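Local coordinates for protein CDP-4-keto-6-deoxy-D-glucose-3-dehydrase (Yersinia pseudotuberculosis, PDB 3BB8) that probably catalyses, with a pyridoxal phosphate-derived cofactor, the C-3 dehydration of CDP-4-keto-6-deoxy-D-glucose on the way to dideoxysugars of lipopolysaccharide, at residues S88-A93 against I189-D194; T95-P100 against N185-E190; Y79-T84 against S239-F244. The protein carries 1 engineered substitution. All coordinates share one frame; numbering follows the deposited sequence.

Contact 1: residues S88-A93 against I189-D194. With PLP (pyridoxal-5'-phosphate), chain C.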
loop_
_atom_site.group_PDB
_atom_site.type_symbol
_atom_site.label_atom_id
_atom_site.label_comp_id
_atom_site.label_asym_id
_atom_site.label_seq_id
_atom_site.Cartn_x
_atom_site.Cartn_y
_atom_site.Cartn_z
ATOM N N SER A 88 6.068 -0.359 -2.905
ATOM C CA SER A 88 5.132 0.682 -3.327
ATOM C C SER A 88 5.912 1.921 -3.763
ATOM O O SER A 88 5.506 2.616 -4.694
ATOM C CB SER A 88 4.173 1.041 -2.191
ATOM O OG SER A 88 3.295 -0.032 -1.939
ATOM N N ALA A 89 7.026 2.197 -3.089
ATOM C CA ALA A 89 7.839 3.350 -3.451
ATOM C C ALA A 89 8.324 3.163 -4.885
ATOM O O ALA A 89 8.188 4.072 -5.714
ATOM C CB ALA A 89 9.026 3.497 -2.495
ATOM N N ASN A 90 8.877 1.986 -5.183
ATOM C CA ASN A 90 9.353 1.698 -6.539
ATOM C C ASN A 90 8.202 1.860 -7.534
ATOM O O ASN A 90 8.386 2.428 -8.615
ATOM C CB ASN A 90 9.920 0.277 -6.643
ATOM C CG ASN A 90 11.325 0.153 -6.055
ATOM O OD1 ASN A 90 11.815 -0.946 -5.805
ATOM N ND2 ASN A 90 11.976 1.278 -5.843
ATOM N N LEU A 91 7.020 1.365 -7.175
ATOM C CA LEU A 91 5.847 1.468 -8.053
ATOM C C LEU A 91 5.503 2.920 -8.386
ATOM O O LEU A 91 5.275 3.254 -9.549
ATOM C CB LEU A 91 4.628 0.808 -7.404
ATOM C CG LEU A 91 3.334 0.882 -8.228
ATOM C CD1 LEU A 91 3.540 0.215 -9.580
ATOM C CD2 LEU A 91 2.201 0.208 -7.469
ATOM N N LEU A 92 5.481 3.776 -7.363
ATOM C CA LEU A 92 5.164 5.200 -7.530
ATOM C C LEU A 92 6.237 5.960 -8.335
ATOM O O LEU A 92 5.916 6.823 -9.153
ATOM C CB LEU A 92 4.979 5.856 -6.150
ATOM C CG LEU A 92 3.701 5.481 -5.379
ATOM C CD1 LEU A 92 3.747 6.053 -3.971
ATOM C CD2 LEU A 92 2.483 6.030 -6.127
ATOM N N ALA A 93 7.504 5.630 -8.100
ATOM C CA ALA A 93 8.623 6.267 -8.794
ATOM C C ALA A 93 8.543 6.061 -10.307
ATOM O O ALA A 93 8.633 7.018 -11.074
ATOM C CB ALA A 93 9.946 5.717 -8.258
ATOM N N ILE A 189 16.212 5.968 -11.994
ATOM C CA ILE A 189 15.615 5.694 -10.688
ATOM C C ILE A 189 16.549 4.826 -9.844
ATOM O O ILE A 189 16.923 3.719 -10.241
ATOM C CB ILE A 189 14.248 4.990 -10.811
ATOM C CG1 ILE A 189 13.232 5.957 -11.423
ATOM C CG2 ILE A 189 13.755 4.547 -9.430
ATOM C CD1 ILE A 189 11.940 5.328 -11.817
ATOM N N GLU A 190 16.922 5.348 -8.680
ATOM C CA GLU A 190 17.800 4.652 -7.748
ATOM C C GLU A 190 17.025 3.920 -6.653
ATOM O O GLU A 190 16.517 4.554 -5.726
ATOM C CB GLU A 190 18.719 5.643 -7.040
ATOM C CG GLU A 190 19.990 6.041 -7.742
ATOM C CD GLU A 190 20.770 7.032 -6.896
ATOM O OE1 GLU A 190 20.492 8.249 -6.985
ATOM O OE2 GLU A 190 21.640 6.595 -6.115
ATOM N N ASP A 191 16.937 2.597 -6.749
ATOM C CA ASP A 191 16.275 1.819 -5.707
ATOM C C ASP A 191 17.316 1.675 -4.593
ATOM O O ASP A 191 18.285 0.927 -4.727
ATOM C CB ASP A 191 15.870 0.440 -6.242
ATOM C CG ASP A 191 15.238 -0.449 -5.171
ATOM O OD1 ASP A 191 14.567 -1.438 -5.554
ATOM O OD2 ASP A 191 15.417 -0.173 -3.959
ATOM N N CYS A 192 17.106 2.417 -3.510
ATOM C CA CYS A 192 17.990 2.430 -2.347
ATOM C C CYS A 192 17.315 1.740 -1.171
ATOM O O CYS A 192 17.633 2.027 -0.011
ATOM C CB CYS A 192 18.309 3.877 -1.943
ATOM S SG CYS A 192 19.106 4.849 -3.236
ATOM N N CYS A 193 16.385 0.835 -1.461
ATOM C CA CYS A 193 15.680 0.135 -0.394
ATOM C C CYS A 193 16.594 -0.640 0.557
ATOM O O CYS A 193 16.213 -0.922 1.697
ATOM C CB CYS A 193 14.616 -0.790 -0.985
ATOM S SG CYS A 193 13.177 0.120 -1.653
ATOM N N ASP A 194 17.790 -0.996 0.098
ATOM C CA ASP A 194 18.727 -1.715 0.964
ATOM C C ASP A 194 20.006 -0.907 1.120
ATOM O O ASP A 194 21.027 -1.441 1.566
ATOM C CB ASP A 194 19.116 -3.068 0.364
ATOM C CG ASP A 194 17.933 -3.973 0.128
ATOM O OD1 ASP A 194 17.039 -4.049 0.992
ATOM O OD2 ASP A 194 17.911 -4.635 -0.924
HETATM N N1 PLP C . 13.994 -3.504 -3.561
HETATM C C2 PLP C . 14.974 -4.121 -2.801
HETATM C C2A PLP C . 16.363 -4.252 -3.412
HETATM C C3 PLP C . 14.662 -4.604 -1.496
HETATM O O3 PLP C . 15.585 -5.215 -0.723
HETATM C C4 PLP C . 13.313 -4.442 -0.961
HETATM C C4A PLP C . 13.032 -4.962 0.491
HETATM C C5 PLP C . 12.341 -3.805 -1.802
HETATM C C6 PLP C . 12.734 -3.341 -3.117
HETATM C C5A PLP C . 10.905 -3.533 -1.471
HETATM O O4P PLP C . 10.679 -3.237 -0.166
HETATM P P PLP C . 9.454 -3.789 0.715
HETATM O O1P PLP C . 9.337 -2.841 1.890
HETATM O O2P PLP C . 9.917 -5.287 1.195
HETATM O O3P PLP C . 8.180 -3.855 -0.135
#
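Asn90 and Asp191 meet with their side chains crossing at about a right angle, the planes of amide and carboxylate 71° apart. The modelled OD1 of Asn90 lies 2.8 Å from OD1 of Asp191, but the amide is probably flipped, so the identity of its atom there is uncertain. Asp191 holds CG anti to the backbone N (chi1 177°), which sends the carboxylate off the end of strand 187-191 toward the cofactor. Its OD1 accepts from the pyridine nitrogen N1 of PLP at 2.9 Å and also bonds to Thr123. The other oxygen, OD2, is met nearly along its C-O direction by the backbone N of Cys193 at 2.9 Å, closing an Asx turn that fixes the rotation of the carboxylate. Cys193 is small enough to slide over one face of the pyridine ring, its SG 3.8 Å from PLP C6. Further along, Ala93 turns its short side chain to the strand and leaves room for Ile189, whose CD1 stands 4.1 Å from Ala93 CB. A carboxylate facing N1 is the hallmark of the aspartate aminotransferase fold: it would favour a protonated ring nitrogen and so strengthen the cofactor as an electron sink.

Contact 2: residues T95-P100 against N185-E190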
loop_
_atom_site.group_PDB
_atom_site.type_symbol
_atom_site.label_atom_id
_atom_site.label_comp_id
_atom_site.label_asym_id
_atom_site.label_seq_id
_atom_site.Cartn_x
_atom_site.Cartn_y
_atom_site.Cartn_z
ATOM N N THR A 95 5.862 4.822 -12.059
ATOM C CA THR A 95 4.553 5.218 -12.565
ATOM C C THR A 95 4.468 6.712 -12.817
ATOM O O THR A 95 3.941 7.144 -13.835
ATOM C CB THR A 95 3.435 4.820 -11.583
ATOM O OG1 THR A 95 3.453 3.401 -11.407
ATOM C CG2 THR A 95 2.058 5.264 -12.122
ATOM N N ALA A 96 4.996 7.490 -11.883
ATOM C CA ALA A 96 5.002 8.936 -11.977
ATOM C C ALA A 96 5.635 9.431 -13.276
ATOM O O ALA A 96 5.203 10.434 -13.850
ATOM C CB ALA A 96 5.742 9.499 -10.809
ATOM N N LEU A 97 6.661 8.730 -13.743
ATOM C CA LEU A 97 7.331 9.128 -14.970
ATOM C C LEU A 97 6.470 8.841 -16.188
ATOM O O LEU A 97 6.904 9.075 -17.317
ATOM C CB LEU A 97 8.667 8.399 -15.108
ATOM C CG LEU A 97 9.723 8.672 -14.038
ATOM C CD1 LEU A 97 10.994 7.880 -14.338
ATOM C CD2 LEU A 97 10.023 10.152 -14.000
ATOM N N THR A 98 5.259 8.323 -15.971
ATOM C CA THR A 98 4.358 8.027 -17.089
ATOM C C THR A 98 3.347 9.161 -17.247
ATOM O O THR A 98 2.530 9.161 -18.173
ATOM C CB THR A 98 3.546 6.727 -16.876
ATOM O OG1 THR A 98 2.574 6.947 -15.846
ATOM C CG2 THR A 98 4.460 5.566 -16.478
ATOM N N SER A 99 3.408 10.118 -16.328
ATOM C CA SER A 99 2.509 11.264 -16.335
ATOM C C SER A 99 2.593 12.106 -17.600
ATOM O O SER A 99 3.677 12.521 -18.004
ATOM C CB SER A 99 2.808 12.170 -15.146
ATOM O OG SER A 99 2.121 13.399 -15.292
ATOM N N PRO A 100 1.441 12.382 -18.234
ATOM C CA PRO A 100 1.437 13.192 -19.455
ATOM C C PRO A 100 1.958 14.611 -19.212
ATOM O O PRO A 100 2.184 15.364 -20.154
ATOM C CB PRO A 100 -0.027 13.156 -19.896
ATOM C CG PRO A 100 -0.774 12.948 -18.599
ATOM C CD PRO A 100 0.079 11.930 -17.893
ATOM N N ASN A 185 19.778 10.933 -22.354
ATOM C CA ASN A 185 18.692 11.652 -21.696
ATOM C C ASN A 185 17.660 10.700 -21.092
ATOM O O ASN A 185 16.449 10.952 -21.140
ATOM C CB ASN A 185 18.005 12.591 -22.688
ATOM C CG ASN A 185 18.883 13.746 -23.091
ATOM O OD1 ASN A 185 19.231 14.596 -22.267
ATOM N ND2 ASN A 185 19.255 13.784 -24.363
ATOM N N LEU A 186 18.154 9.607 -20.522
ATOM C CA LEU A 186 17.302 8.603 -19.906
ATOM C C LEU A 186 16.996 8.981 -18.466
ATOM O O LEU A 186 17.825 9.591 -17.788
ATOM C CB LEU A 186 18.006 7.248 -19.907
ATOM C CG LEU A 186 18.485 6.677 -21.238
ATOM C CD1 LEU A 186 19.318 5.429 -20.969
ATOM C CD2 LEU A 186 17.292 6.361 -22.132
ATOM N N TRP A 187 15.797 8.620 -18.017
ATOM C CA TRP A 187 15.375 8.859 -16.638
ATOM C C TRP A 187 16.165 7.883 -15.776
ATOM O O TRP A 187 16.436 6.765 -16.210
ATOM C CB TRP A 187 13.884 8.532 -16.460
ATOM C CG TRP A 187 12.936 9.545 -16.991
ATOM C CD1 TRP A 187 12.117 9.417 -18.075
ATOM C CD2 TRP A 187 12.668 10.830 -16.431
ATOM N NE1 TRP A 187 11.350 10.549 -18.222
ATOM C CE2 TRP A 187 11.669 11.431 -17.224
ATOM C CE3 TRP A 187 13.173 11.531 -15.329
ATOM C CZ2 TRP A 187 11.165 12.696 -16.951
ATOM C CZ3 TRP A 187 12.673 12.784 -15.057
ATOM C CH2 TRP A 187 11.678 13.355 -15.864
ATOM N N LEU A 188 16.526 8.284 -14.563
ATOM C CA LEU A 188 17.259 7.381 -13.679
ATOM C C LEU A 188 16.599 7.201 -12.312
ATOM O O LEU A 188 16.456 8.164 -11.548
ATOM C CB LEU A 188 18.704 7.859 -13.455
ATOM C CG LEU A 188 19.450 6.986 -12.422
ATOM C CD1 LEU A 188 19.739 5.630 -13.041
ATOM C CD2 LEU A 188 20.745 7.649 -11.960
ATOM N N ILE A 189 16.212 5.968 -11.994
ATOM C CA ILE A 189 15.615 5.694 -10.688
ATOM C C ILE A 189 16.549 4.826 -9.844
ATOM O O ILE A 189 16.923 3.719 -10.241
ATOM C CB ILE A 189 14.248 4.990 -10.811
ATOM C CG1 ILE A 189 13.232 5.957 -11.423
ATOM C CG2 ILE A 189 13.755 4.547 -9.430
ATOM C CD1 ILE A 189 11.940 5.328 -11.817
ATOM N N GLU A 190 16.922 5.348 -8.680
ATOM C CA GLU A 190 17.800 4.652 -7.748
ATOM C C GLU A 190 17.025 3.920 -6.653
ATOM O O GLU A 190 16.517 4.554 -5.726
ATOM C CB GLU A 190 18.719 5.643 -7.040
ATOM C CG GLU A 190 19.990 6.041 -7.742
ATOM C CD GLU A 190 20.770 7.032 -6.896
ATOM O OE1 GLU A 190 20.492 8.249 -6.985
ATOM O OE2 GLU A 190 21.640 6.595 -6.115
#
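The indole of Trp187 takes a methyl of Leu97 squarely on one face: Leu97 CD2 sits 3.6 Å from the centroid of the six-membered ring, only 10° off the normal, a CH-pi contact. At the ring's polar edge NE1 donates to the backbone O of Arg105, and the guanidinium of the same arginine makes a cation-pi contact with the indole. The forked end of Leu97 suits this place because its two methyls do different work. With chi2 at -179°, CD1 continues the extended line from CA and settles at the root of the tryptophan side chain, 3.6 Å from Trp187 CB, also reaching Ile189 CD1 at 3.7 Å, while CD2 branches off over the benzene half. The backbone of residues 95-100 meanwhile makes a type I turn from Ala96 to Ser99, with Ser99 N bonded to Ala96 O. Leu97, within this turn, packs on the side of strand 187-191 from which Trp187 and Ile189 point. That strand is flanked by the parallel strands 159-165 and 211-215; Trp187 also touches Ala161 and Ile189 touches Met163 on the former, and Ala96 packs on helix 235-245.

Contact 3: residues Y79-T84 against S239-F244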
loop_
_atom_site.group_PDB
_atom_site.type_symbol
_atom_site.label_atom_id
_atom_site.label_comp_id
_atom_site.label_asym_id
_atom_site.label_seq_id
_atom_site.Cartn_x
_atom_site.Cartn_y
_atom_site.Cartn_z
ATOM N N TYR A 79 12.321 16.980 -1.178
ATOM C CA TYR A 79 11.061 16.249 -1.213
ATOM C C TYR A 79 11.119 14.769 -0.855
ATOM O O TYR A 79 11.825 13.978 -1.484
ATOM C CB TYR A 79 10.436 16.423 -2.587
ATOM C CG TYR A 79 10.405 17.868 -3.008
ATOM C CD1 TYR A 79 9.688 18.810 -2.267
ATOM C CD2 TYR A 79 11.121 18.307 -4.123
ATOM C CE1 TYR A 79 9.686 20.159 -2.621
ATOM C CE2 TYR A 79 11.126 19.656 -4.489
ATOM C CZ TYR A 79 10.406 20.576 -3.732
ATOM O OH TYR A 79 10.410 21.911 -4.076
ATOM N N VAL A 80 10.352 14.408 0.166
ATOM C CA VAL A 80 10.272 13.038 0.642
ATOM C C VAL A 80 8.805 12.691 0.876
ATOM O O VAL A 80 8.110 13.375 1.615
ATOM C CB VAL A 80 11.048 12.860 1.969
ATOM C CG1 VAL A 80 10.746 11.489 2.579
ATOM C CG2 VAL A 80 12.551 13.019 1.719
ATOM N N LEU A 81 8.343 11.623 0.234
ATOM C CA LEU A 81 6.963 11.176 0.373
ATOM C C LEU A 81 6.929 9.761 0.944
ATOM O O LEU A 81 7.587 8.864 0.412
ATOM C CB LEU A 81 6.276 11.169 -0.994
ATOM C CG LEU A 81 5.997 12.499 -1.686
ATOM C CD1 LEU A 81 5.496 12.237 -3.101
ATOM C CD2 LEU A 81 4.962 13.283 -0.879
ATOM N N THR A 82 6.167 9.552 2.014
ATOM C CA THR A 82 6.078 8.220 2.569
ATOM C C THR A 82 5.036 7.405 1.820
ATOM O O THR A 82 4.107 7.957 1.220
ATOM C CB THR A 82 5.718 8.228 4.066
ATOM O OG1 THR A 82 4.492 8.944 4.271
ATOM C CG2 THR A 82 6.847 8.865 4.875
ATOM N N THR A 83 5.203 6.087 1.848
ATOM C CA THR A 83 4.272 5.183 1.183
ATOM C C THR A 83 4.230 3.845 1.937
ATOM O O THR A 83 4.952 3.673 2.914
ATOM C CB THR A 83 4.657 5.006 -0.302
ATOM O OG1 THR A 83 3.689 4.176 -0.947
ATOM C CG2 THR A 83 6.039 4.413 -0.436
ATOM N N THR A 84 3.396 2.903 1.494
ATOM C CA THR A 84 3.219 1.635 2.214
ATOM C C THR A 84 4.402 0.678 2.348
ATOM O O THR A 84 4.450 -0.109 3.286
ATOM C CB THR A 84 2.072 0.808 1.617
ATOM O OG1 THR A 84 2.581 0.023 0.532
ATOM C CG2 THR A 84 0.945 1.725 1.109
ATOM N N SER A 239 5.172 16.432 -7.080
ATOM C CA SER A 239 3.739 16.640 -7.264
ATOM C C SER A 239 3.073 15.496 -8.010
ATOM O O SER A 239 1.968 15.102 -7.667
ATOM C CB SER A 239 3.468 17.956 -7.996
ATOM O OG SER A 239 3.599 19.033 -7.088
ATOM N N ILE A 240 3.740 14.971 -9.033
ATOM C CA ILE A 240 3.188 13.850 -9.784
ATOM C C ILE A 240 3.040 12.638 -8.849
ATOM O O ILE A 240 1.965 12.043 -8.776
ATOM C CB ILE A 240 4.099 13.469 -10.993
ATOM C CG1 ILE A 240 3.863 14.426 -12.169
ATOM C CG2 ILE A 240 3.773 12.068 -11.490
ATOM C CD1 ILE A 240 3.954 15.883 -11.828
ATOM N N ILE A 241 4.119 12.301 -8.132
ATOM C CA ILE A 241 4.155 11.162 -7.205
ATOM C C ILE A 241 3.004 11.207 -6.217
ATOM O O ILE A 241 2.239 10.246 -6.091
ATOM C CB ILE A 241 5.453 11.143 -6.336
ATOM C CG1 ILE A 241 6.688 11.348 -7.206
ATOM C CG2 ILE A 241 5.566 9.813 -5.568
ATOM C CD1 ILE A 241 6.954 10.247 -8.156
ATOM N N GLU A 242 2.920 12.324 -5.493
ATOM C CA GLU A 242 1.887 12.539 -4.478
ATOM C C GLU A 242 0.479 12.309 -5.027
ATOM O O GLU A 242 -0.378 11.737 -4.349
ATOM C CB GLU A 242 2.011 13.958 -3.917
ATOM C CG GLU A 242 1.112 14.245 -2.715
ATOM C CD GLU A 242 1.509 15.526 -1.991
ATOM O OE1 GLU A 242 1.625 16.575 -2.664
ATOM O OE2 GLU A 242 1.705 15.487 -0.754
ATOM N N SER A 243 0.250 12.761 -6.257
ATOM C CA SER A 243 -1.043 12.597 -6.908
ATOM C C SER A 243 -1.342 11.107 -7.103
ATOM O O SER A 243 -2.442 10.636 -6.800
ATOM C CB SER A 243 -1.037 13.309 -8.259
ATOM O OG SER A 243 -2.249 13.086 -8.959
ATOM N N PHE A 244 -0.361 10.371 -7.612
ATOM C CA PHE A 244 -0.522 8.937 -7.829
ATOM C C PHE A 244 -0.753 8.213 -6.497
ATOM O O PHE A 244 -1.552 7.278 -6.409
ATOM C CB PHE A 244 0.711 8.376 -8.515
ATOM C CG PHE A 244 0.688 8.506 -10.010
ATOM C CD1 PHE A 244 -0.225 7.779 -10.769
ATOM C CD2 PHE A 244 1.610 9.321 -10.666
ATOM C CE1 PHE A 244 -0.222 7.857 -12.167
ATOM C CE2 PHE A 244 1.622 9.405 -12.065
ATOM C CZ PHE A 244 0.704 8.669 -12.814
#
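Leu81 pushes one methyl, CD1, against the helix backbone between Ile241 and Glu242. It lies 3.4 Å from Ile241 CB, 3.5 Å from Ile241 CG2 and 3.5 Å from the backbone N of Glu242. The leucine points toward the helix with CG anti to its own carbonyl carbon, and chi2 of 172° sets CD1 anti to CA and drives that methyl into the helix surface. Ile241 answers with its beta-branch: CB and CG2 receive the leucine, while chi2 of -66° bends CD1 away, toward Ala96 of helix 86-96. Glu242 crosses Leu81 at about a right angle. Having CG anti to the backbone N (chi1 -172°) leaves its CB 4.0 Å from Leu81 CD1 and carries the extended chain across the leucine, with OE2 3.9 Å from Leu81 CD2. Glu242 is partly exposed, and its OE1 forms a salt bridge with Lys238, one turn earlier in the helix; the buried Ile241 presents hydrocarbon to Leu81 and to Val230 of strand 228-232. Strand 79-83 pairs antiparallel with 228-232 in the mixed sheet flanked by helices that marks the large domain of the aspartate aminotransferase fold.

Helix 86-96 ties the three contacts together. Contacts 1 and 2, with centres about 12 Å apart, both join this helix or its end to strand 187-191 and share Ile189, whose side chain is about 10 Å from PLP at the nearest atoms; contact 1 reaches the cofactor itself. Contact 3 involves the preceding strand 79-83 and helix 235-245, its centre about 11 Å from that of contact 1 and 14 Å from that of contact 2. Thr83 packs on Ser88, Ala89 and Leu92, while Phe244 CE2 comes within 3.4 Å of Ala96 CA. Gly86 and Ser87, which bind PLP, start the shared helix; Lys220, an engineered residue, touches Asp194 in the same pocket.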